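Local coordinates for Poly(A) RNA polymerase protein 2 (Saccharomyces cerevisiae, PDB 3NYB), which acts as the poly(A) RNA polymerase of the TRAMP RNA surveillance complex, paired with the zinc-knuckle protein Air2p, and probably adds adenosines to RNA 3' ends, at residues Phe194-Met199 with Tyr242-Phe246; Tyr231-Gly237 with Pro260-Gln266. The protein carries 1 engineered substitution. The contacts are given in a common frame with arbitrary orientation. Residues are numbered along the deposited sequence.

Contact 1: Phe194-Met199 with Tyr242-Phe246; sequences FSFLHM and YPVYF
A sulfur sits over an aromatic face here: Met199 SD lies 3.9 Å from the centroid of the Tyr245 ring, 27° off its normal, a Met-aromatic contact. Met199 is the first residue to leave helical angles at the C-terminal end of helix 186-198, and its side chain runs p, t, m so that CE reaches Tyr245 CE2 at 3.5 Å; Tyr245 is m. Strand 243-246 crosses the helix end at -102°, with the axes 8.3 Å apart. The backbones come nearest at Ser195 and Pro243, CA to CA 5.2 Å. Pro243 is the knob, lodged among Phe194 (t; CZ to Pro243 CD 3.9 Å), Ser195 (CA to Pro243 CB 3.9 Å) and His198 (CB to Pro243 CG 3.4 Å). The contact docks a β-hairpin of the Cid1-type polymerase on a helix, and Tyr48 and Cys49 of the AIR2 chain pack against Met199 and Tyr245 respectively. With no hydrogen bond between the segments, helix and strand are held by shape and apolar contact.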
ATOM      1  N   PHE A 194      -6.042   4.586   1.763  1.00 36.25           N
ATOM      2  CA  PHE A 194      -7.463   4.883   1.796  1.00 31.72           C
ATOM      3  C   PHE A 194      -7.735   6.116   2.650  1.00 43.89           C
ATOM      4  O   PHE A 194      -8.378   7.065   2.200  1.00 47.27           O
ATOM      5  CB  PHE A 194      -8.245   3.689   2.328  1.00 31.95           C
ATOM      6  CG  PHE A 194      -9.681   3.998   2.641  1.00 46.25           C
ATOM      7  CD1 PHE A 194     -10.520   4.515   1.667  1.00 60.07           C
ATOM      8  CD2 PHE A 194     -10.194   3.759   3.908  1.00 46.38           C
ATOM      9  CE1 PHE A 194     -11.840   4.797   1.953  1.00 60.53           C
ATOM     10  CE2 PHE A 194     -11.506   4.035   4.200  1.00 54.65           C
ATOM     11  CZ  PHE A 194     -12.333   4.554   3.221  1.00 61.00           C
ATOM     12  N   SER A 195      -7.235   6.096   3.881  1.00 37.15           N
ATOM     13  CA  SER A 195      -7.396   7.217   4.779  1.00 46.90           C
ATOM     14  C   SER A 195      -6.934   8.497   4.091  1.00 57.57           C
ATOM     15  O   SER A 195      -7.721   9.431   3.894  1.00 57.77           O
ATOM     16  CB  SER A 195      -6.594   6.987   6.053  1.00 55.69           C
ATOM     17  OG  SER A 195      -6.316   8.215   6.698  1.00 69.62           O
ATOM     18  N   PHE A 196      -5.658   8.525   3.720  1.00 47.43           N
ATOM     19  CA  PHE A 196      -5.071   9.674   3.039  1.00 43.88           C
ATOM     20  C   PHE A 196      -5.964  10.226   1.925  1.00 50.16           C
ATOM     21  O   PHE A 196      -6.307  11.408   1.918  1.00 68.90           O
ATOM     22  CB  PHE A 196      -3.689   9.305   2.510  1.00 40.20           C
ATOM     23  CG  PHE A 196      -3.211  10.170   1.378  1.00 39.91           C
ATOM     24  CD1 PHE A 196      -2.664  11.420   1.623  1.00 37.21           C
ATOM     25  CD2 PHE A 196      -3.276   9.714   0.065  1.00 29.11           C
ATOM     26  CE1 PHE A 196      -2.205  12.208   0.575  1.00 34.90           C
ATOM     27  CE2 PHE A 196      -2.817  10.496  -0.980  1.00 24.95           C
ATOM     28  CZ  PHE A 196      -2.281  11.750  -0.726  1.00 26.46           C
ATOM     29  N   LEU A 197      -6.351   9.370   0.993  1.00 38.53           N
ATOM     30  CA  LEU A 197      -7.234   9.777  -0.096  1.00 39.36           C
ATOM     31  C   LEU A 197      -8.502  10.449   0.421  1.00 50.75           C
ATOM     32  O   LEU A 197      -8.846  11.549  -0.001  1.00 68.42           O
ATOM     33  CB  LEU A 197      -7.601   8.566  -0.969  1.00 40.01           C
ATOM     34  CG  LEU A 197      -6.952   8.373  -2.349  1.00 39.53           C
ATOM     35  CD1 LEU A 197      -5.469   8.696  -2.363  1.00 42.80           C
ATOM     36  CD2 LEU A 197      -7.199   6.963  -2.888  1.00 37.31           C
ATOM     37  N   HIS A 198      -9.189   9.789   1.347  1.00 52.77           N
ATOM     38  CA  HIS A 198     -10.518  10.226   1.753  1.00 51.23           C
ATOM     39  C   HIS A 198     -10.550  11.493   2.587  1.00 63.04           C
ATOM     40  O   HIS A 198     -11.590  12.146   2.675  1.00 75.64           O
ATOM     41  CB  HIS A 198     -11.285   9.102   2.445  1.00 48.89           C
ATOM     42  CG  HIS A 198     -12.349   8.496   1.596  1.00 73.33           C
ATOM     43  ND1 HIS A 198     -12.245   8.412   0.216  1.00 80.47           N
ATOM     44  CD2 HIS A 198     -13.545   7.945   1.905  1.00 86.17           C
ATOM     45  CE1 HIS A 198     -13.322   7.839  -0.273  1.00 82.85           C
ATOM     46  NE2 HIS A 198     -14.133   7.541   0.735  1.00 89.10           N
ATOM     47  N   MET A 199      -9.428  11.855   3.194  1.00 53.51           N
ATOM     48  CA  MET A 199      -9.405  13.096   3.958  1.00 58.53           C
ATOM     49  C   MET A 199      -8.371  14.108   3.472  1.00 65.00           C
ATOM     50  O   MET A 199      -7.752  14.814   4.261  1.00 80.49           O
ATOM     51  CB  MET A 199      -9.254  12.819   5.450  1.00 59.17           C
ATOM     52  CG  MET A 199      -8.100  11.947   5.820  1.00 40.26           C
ATOM     53  SD  MET A 199      -8.074  11.723   7.601  1.00 63.31           S
ATOM     54  CE  MET A 199      -7.735  13.401   8.122  1.00187.11           C
ATOM     55  N   TYR A 242     -16.158   5.974   7.569  1.00117.74           N
ATOM     56  CA  TYR A 242     -15.406   7.212   7.428  1.00108.88           C
ATOM     57  C   TYR A 242     -14.048   7.090   8.110  1.00 93.25           C
ATOM     58  O   TYR A 242     -13.979   6.858   9.315  1.00 97.53           O
ATOM     59  CB  TYR A 242     -16.179   8.381   8.042  1.00120.52           C
ATOM     60  CG  TYR A 242     -17.189   9.031   7.121  1.00131.42           C
ATOM     61  CD1 TYR A 242     -16.777   9.844   6.072  1.00140.05           C
ATOM     62  CD2 TYR A 242     -18.553   8.854   7.315  1.00132.93           C
ATOM     63  CE1 TYR A 242     -17.694  10.450   5.232  1.00146.06           C
ATOM     64  CE2 TYR A 242     -19.478   9.456   6.481  1.00138.34           C
ATOM     65  CZ  TYR A 242     -19.044  10.254   5.441  1.00145.47           C
ATOM     66  OH  TYR A 242     -19.959  10.857   4.607  1.00147.50           O
ATOM     67  N   PRO A 243     -12.962   7.230   7.337  1.00 81.50           N
ATOM     68  CA  PRO A 243     -11.606   7.256   7.893  1.00 77.59           C
ATOM     69  C   PRO A 243     -11.475   8.314   8.985  1.00 75.24           C
ATOM     70  O   PRO A 243     -12.004   9.418   8.849  1.00 71.31           O
ATOM     71  CB  PRO A 243     -10.741   7.627   6.678  1.00 73.43           C
ATOM     72  CG  PRO A 243     -11.717   8.136   5.648  1.00 66.25           C
ATOM     73  CD  PRO A 243     -12.928   7.307   5.870  1.00 72.07           C
ATOM     74  N   VAL A 244     -10.761   7.975  10.052  1.00 73.85           N
ATOM     75  CA  VAL A 244     -10.751   8.783  11.263  1.00 63.49           C
ATOM     76  C   VAL A 244      -9.410   8.705  11.979  1.00 62.87           C
ATOM     77  O   VAL A 244      -8.788   7.647  12.020  1.00 65.24           O
ATOM     78  CB  VAL A 244     -11.846   8.285  12.232  1.00 53.72           C
ATOM     79  CG1 VAL A 244     -11.400   8.414  13.680  1.00 54.63           C
ATOM     80  CG2 VAL A 244     -13.146   9.012  11.983  1.00 48.34           C
ATOM     81  N   TYR A 245      -8.954   9.824  12.533  1.00 56.00           N
ATOM     82  CA  TYR A 245      -7.846   9.788  13.479  1.00 56.65           C
ATOM     83  C   TYR A 245      -8.395   9.899  14.894  1.00 63.12           C
ATOM     84  O   TYR A 245      -9.372  10.607  15.136  1.00 73.00           O
ATOM     85  CB  TYR A 245      -6.871  10.950  13.274  1.00 59.40           C
ATOM     86  CG  TYR A 245      -6.248  11.080  11.908  1.00 60.36           C
ATOM     87  CD1 TYR A 245      -6.122   9.990  11.059  1.00 63.66           C
ATOM     88  CD2 TYR A 245      -5.743  12.302  11.483  1.00 63.31           C
ATOM     89  CE1 TYR A 245      -5.539  10.124   9.806  1.00 62.82           C
ATOM     90  CE2 TYR A 245      -5.155  12.443  10.240  1.00 75.64           C
ATOM     91  CZ  TYR A 245      -5.056  11.353   9.403  1.00 68.17           C
ATOM     92  OH  TYR A 245      -4.472  11.504   8.165  1.00 66.32           O
ATOM     93  N   PHE A 246      -7.767   9.206  15.833  1.00 62.85           N
ATOM     94  CA  PHE A 246      -8.012   9.485  17.242  1.00 65.53           C
ATOM     95  C   PHE A 246      -6.723   9.374  18.042  1.00 68.05           C
ATOM     96  O   PHE A 246      -5.840   8.604  17.682  1.00 69.75           O
ATOM     97  CB  PHE A 246      -9.135   8.612  17.825  1.00 68.91           C
ATOM     98  CG  PHE A 246      -8.932   7.132  17.653  1.00 68.49           C
ATOM     99  CD1 PHE A 246      -8.273   6.392  18.618  1.00 63.47           C
ATOM    100  CD2 PHE A 246      -9.447   6.474  16.547  1.00 67.29           C
ATOM    101  CE1 PHE A 246      -8.105   5.026  18.470  1.00 67.83           C
ATOM    102  CE2 PHE A 246      -9.282   5.111  16.395  1.00 58.68           C
ATOM    103  CZ  PHE A 246      -8.609   4.386  17.356  1.00 60.09           C
TER

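Contact 2: Tyr231-Gly237 with Pro260-Gln266; sequences YDDVALG and PFSLAIQ
A single parallel β-bridge, Leu236 with Ile265 (CA to CA 4.6 Å), joins the edge of strand 234-238 to the otherwise irregular run 260-266 in this Cid1-type polymerase. Leu236 N donates to Ala264 O (2.9 Å) and Gln266 N to Leu236 O (2.7 Å). The register is in step from Ala235-Ala264 (5.0 Å between CA atoms) to Gly237-Gln266 (5.0 Å). Around Val234 the backbones part locally, closing again at Asp232-Phe261 (4.8 Å between CA atoms), and water 1 fills the hollow: it accepts from Ala264 N at 2.8 Å and lies 2.8 Å from Val234 O and 3.3 Å from Ser262 O. Tyr231 and Asp232 have helical backbone angles. Tyr231 (m) juts toward 260-266, its CB against Phe261 CE1 (3.8 Å) and its ring edge against Leu263, CE1 to CG 4.3 Å, while its OH bonds Tyr225 O. Leu263 also meets Leu236, whose CB rests on Ile265 CG1 (4.0 Å). These side chains share one face of the pair, and helices 186-198 and 282-304 close over it. On the opposite face the small Ala235 and Ala264 meet CB to CB at 4.0 Å. At the far end Gln266 (chi1 and chi2 both t) lies over Gly237, whose missing side chain leaves the hollow: Gln266 CB is 4.0 Å from Gly237 CA.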
ATOM      1  N   TYR A 231       3.026   9.534  14.512  1.00 58.43           N
ATOM      2  CA  TYR A 231       3.002   8.115  14.830  1.00 63.45           C
ATOM      3  C   TYR A 231       2.877   7.869  16.319  1.00 61.63           C
ATOM      4  O   TYR A 231       2.137   6.985  16.747  1.00 55.90           O
ATOM      5  CB  TYR A 231       4.255   7.433  14.284  1.00 61.79           C
ATOM      6  CG  TYR A 231       4.184   7.233  12.799  1.00 57.30           C
ATOM      7  CD1 TYR A 231       3.580   6.104  12.268  1.00 50.51           C
ATOM      8  CD2 TYR A 231       4.692   8.183  11.927  1.00 61.50           C
ATOM      9  CE1 TYR A 231       3.501   5.916  10.911  1.00 57.45           C
ATOM     10  CE2 TYR A 231       4.616   8.008  10.562  1.00 61.09           C
ATOM     11  CZ  TYR A 231       4.018   6.870  10.059  1.00 57.67           C
ATOM     12  OH  TYR A 231       3.927   6.678   8.701  1.00 38.20           O
ATOM     13  N   ASP A 232       3.609   8.658  17.099  1.00 65.94           N
ATOM     14  CA  ASP A 232       3.590   8.546  18.553  1.00 78.43           C
ATOM     15  C   ASP A 232       2.186   8.722  19.124  1.00 72.01           C
ATOM     16  O   ASP A 232       1.781   7.971  20.008  1.00 73.96           O
ATOM     17  CB  ASP A 232       4.546   9.569  19.185  1.00 87.84           C
ATOM     18  CG  ASP A 232       6.000   9.130  19.126  1.00 89.18           C
ATOM     19  OD1 ASP A 232       6.384   8.211  19.883  1.00 90.41           O
ATOM     20  OD2 ASP A 232       6.762   9.715  18.328  1.00 86.42           O
ATOM     21  N   ASP A 233       1.442   9.693  18.597  1.00 67.44           N
ATOM     22  CA  ASP A 233       0.192  10.141  19.220  1.00 70.70           C
ATOM     23  C   ASP A 233      -1.116   9.866  18.451  1.00 74.31           C
ATOM     24  O   ASP A 233      -2.189   9.879  19.051  1.00 75.71           O
ATOM     25  CB  ASP A 233       0.276  11.640  19.536  1.00 77.72           C
ATOM     26  CG  ASP A 233       1.548  12.016  20.279  1.00 86.05           C
ATOM     27  OD1 ASP A 233       1.770  11.507  21.397  1.00 85.74           O
ATOM     28  OD2 ASP A 233       2.323  12.838  19.750  1.00 90.21           O
ATOM     29  N   VAL A 234      -1.044   9.633  17.141  1.00 65.75           N
ATOM     30  CA  VAL A 234      -2.261   9.485  16.337  1.00 61.05           C
ATOM     31  C   VAL A 234      -2.534   8.054  15.870  1.00 65.53           C
ATOM     32  O   VAL A 234      -1.627   7.355  15.428  1.00 72.24           O
ATOM     33  CB  VAL A 234      -2.229  10.403  15.102  1.00 62.28           C
ATOM     34  CG1 VAL A 234      -3.570  10.376  14.384  1.00 49.85           C
ATOM     35  CG2 VAL A 234      -1.868  11.816  15.505  1.00 66.53           C
ATOM     36  N   ALA A 235      -3.794   7.633  15.956  1.00 63.95           N
ATOM     37  CA  ALA A 235      -4.204   6.299  15.513  1.00 59.48           C
ATOM     38  C   ALA A 235      -5.231   6.384  14.388  1.00 64.62           C
ATOM     39  O   ALA A 235      -5.804   7.446  14.142  1.00 73.74           O
ATOM     40  CB  ALA A 235      -4.766   5.501  16.678  1.00 46.72           C
ATOM     41  N   LEU A 236      -5.464   5.264  13.706  1.00 48.80           N
ATOM     42  CA  LEU A 236      -6.418   5.237  12.603  1.00 49.72           C
ATOM     43  C   LEU A 236      -7.553   4.269  12.870  1.00 55.71           C
ATOM     44  O   LEU A 236      -7.331   3.174  13.385  1.00 58.92           O
ATOM     45  CB  LEU A 236      -5.734   4.860  11.285  1.00 46.74           C
ATOM     46  CG  LEU A 236      -4.886   5.920  10.591  1.00 36.36           C
ATOM     47  CD1 LEU A 236      -3.522   5.921  11.191  1.00 36.85           C
ATOM     48  CD2 LEU A 236      -4.802   5.608   9.121  1.00 46.77           C
ATOM     49  N   GLY A 237      -8.765   4.678  12.500  1.00 48.13           N
ATOM     50  CA  GLY A 237      -9.946   3.847  12.650  1.00 53.61           C
ATOM     51  C   GLY A 237     -11.032   4.239  11.667  1.00 70.17           C
ATOM     52  O   GLY A 237     -10.806   5.060  10.778  1.00 69.67           O
ATOM     53  N   PRO A 260       5.794   3.211  22.569  1.00 93.18           N
ATOM     54  CA  PRO A 260       5.103   4.405  22.059  1.00 90.77           C
ATOM     55  C   PRO A 260       5.171   4.567  20.535  1.00 82.77           C
ATOM     56  O   PRO A 260       4.138   4.794  19.904  1.00 74.60           O
ATOM     57  CB  PRO A 260       5.860   5.555  22.743  1.00 89.06           C
ATOM     58  CG  PRO A 260       7.176   4.944  23.158  1.00 90.77           C
ATOM     59  CD  PRO A 260       6.788   3.575  23.590  1.00 93.11           C
ATOM     60  N   PHE A 261       6.365   4.455  19.960  1.00 75.52           N
ATOM     61  CA  PHE A 261       6.555   4.724  18.536  1.00 72.72           C
ATOM     62  C   PHE A 261       6.238   3.522  17.653  1.00 67.08           C
ATOM     63  O   PHE A 261       7.102   2.691  17.372  1.00 69.70           O
ATOM     64  CB  PHE A 261       7.979   5.210  18.263  1.00 74.70           C
ATOM     65  CG  PHE A 261       8.181   5.730  16.867  1.00 65.97           C
ATOM     66  CD1 PHE A 261       7.752   6.997  16.518  1.00 66.23           C
ATOM     67  CD2 PHE A 261       8.806   4.958  15.909  1.00 71.73           C
ATOM     68  CE1 PHE A 261       7.937   7.482  15.239  1.00 64.58           C
ATOM     69  CE2 PHE A 261       8.996   5.438  14.626  1.00 72.52           C
ATOM     70  CZ  PHE A 261       8.560   6.704  14.293  1.00 64.16           C
ATOM     71  N   SER A 262       4.994   3.448  17.201  1.00 62.45           N
ATOM     72  CA  SER A 262       4.549   2.329  16.389  1.00 66.27           C
ATOM     73  C   SER A 262       3.192   2.624  15.754  1.00 65.86           C
ATOM     74  O   SER A 262       2.381   3.365  16.307  1.00 65.40           O
ATOM     75  CB  SER A 262       4.483   1.053  17.234  1.00 64.67           C
ATOM     76  OG  SER A 262       3.546   1.183  18.287  1.00 62.43           O
ATOM     77  N   LEU A 263       2.954   2.037  14.587  1.00 62.13           N
ATOM     78  CA  LEU A 263       1.721   2.271  13.853  1.00 53.09           C
ATOM     79  C   LEU A 263       0.541   1.654  14.587  1.00 58.20           C
ATOM     80  O   LEU A 263       0.585   0.488  14.966  1.00 61.23           O
ATOM     81  CB  LEU A 263       1.826   1.650  12.468  1.00 44.08           C
ATOM     82  CG  LEU A 263       1.102   2.346  11.318  1.00 38.22           C
ATOM     83  CD1 LEU A 263       0.786   1.334  10.223  1.00 45.19           C
ATOM     84  CD2 LEU A 263      -0.162   3.014  11.803  1.00 41.58           C
ATOM     85  N   ALA A 264      -0.514   2.440  14.782  1.00 58.97           N
ATOM     86  CA  ALA A 264      -1.719   1.956  15.447  1.00 52.11           C
ATOM     87  C   ALA A 264      -2.940   2.130  14.565  1.00 48.19           C
ATOM     88  O   ALA A 264      -3.413   3.244  14.342  1.00 52.29           O
ATOM     89  CB  ALA A 264      -1.920   2.665  16.756  1.00 43.01           C
ATOM     90  N   ILE A 265      -3.439   1.016  14.056  1.00 42.32           N
ATOM     91  CA  ILE A 265      -4.620   1.018  13.218  1.00 39.91           C
ATOM     92  C   ILE A 265      -5.632   0.077  13.851  1.00 47.44           C
ATOM     93  O   ILE A 265      -5.310  -1.071  14.166  1.00 48.60           O
ATOM     94  CB  ILE A 265      -4.290   0.562  11.783  1.00 35.53           C
ATOM     95  CG1 ILE A 265      -3.416   1.593  11.087  1.00 39.68           C
ATOM     96  CG2 ILE A 265      -5.551   0.359  10.980  1.00 40.02           C
ATOM     97  CD1 ILE A 265      -2.866   1.113   9.769  1.00 39.69           C
ATOM     98  N   GLN A 266      -6.850   0.575  14.048  1.00 47.00           N
ATOM     99  CA  GLN A 266      -7.888  -0.173  14.744  1.00 54.88           C
ATOM    100  C   GLN A 266      -8.327  -1.415  13.977  1.00 54.52           C
ATOM    101  O   GLN A 266      -8.767  -1.324  12.827  1.00 55.60           O
ATOM    102  CB  GLN A 266      -9.091   0.727  15.016  1.00 60.19           C
ATOM    103  CG  GLN A 266     -10.043   0.181  16.056  1.00 65.81           C
ATOM    104  CD  GLN A 266     -10.909   1.259  16.661  1.00 63.87           C
ATOM    105  OE1 GLN A 266     -11.625   1.969  15.948  1.00 67.97           O
ATOM    106  NE2 GLN A 266     -10.853   1.391  17.986  1.00 51.73           N
TER
HETATM  107  O   HOH W   1      -0.020   5.143  15.011  1.00 38.77           O

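Strand 234-238 joins the two contacts. It carries contact 2 on one edge and pairs antiparallel with strand 243-247 of contact 1 on the other, through probable hydrogen bonds from Ala235 N to Phe246 O (2.8 Å) and Gly237 N to Val244 O (3.0 Å). Contact 1 is the more buried and relies on apolar and sulfur-aromatic packing, with no hydrogen bond between its segments; contact 2 is partly buried, adds backbone hydrogen bonds and a bridging water to its apolar packing, and opens to the surface at Pro260. Both meet helix 186-198, Leu236 touching Ser195 from the contact 2 side. AIR2 reaches both: Tyr48 of that chain packs on Val244, and its Ser67 hydrogen-bonds Asp233.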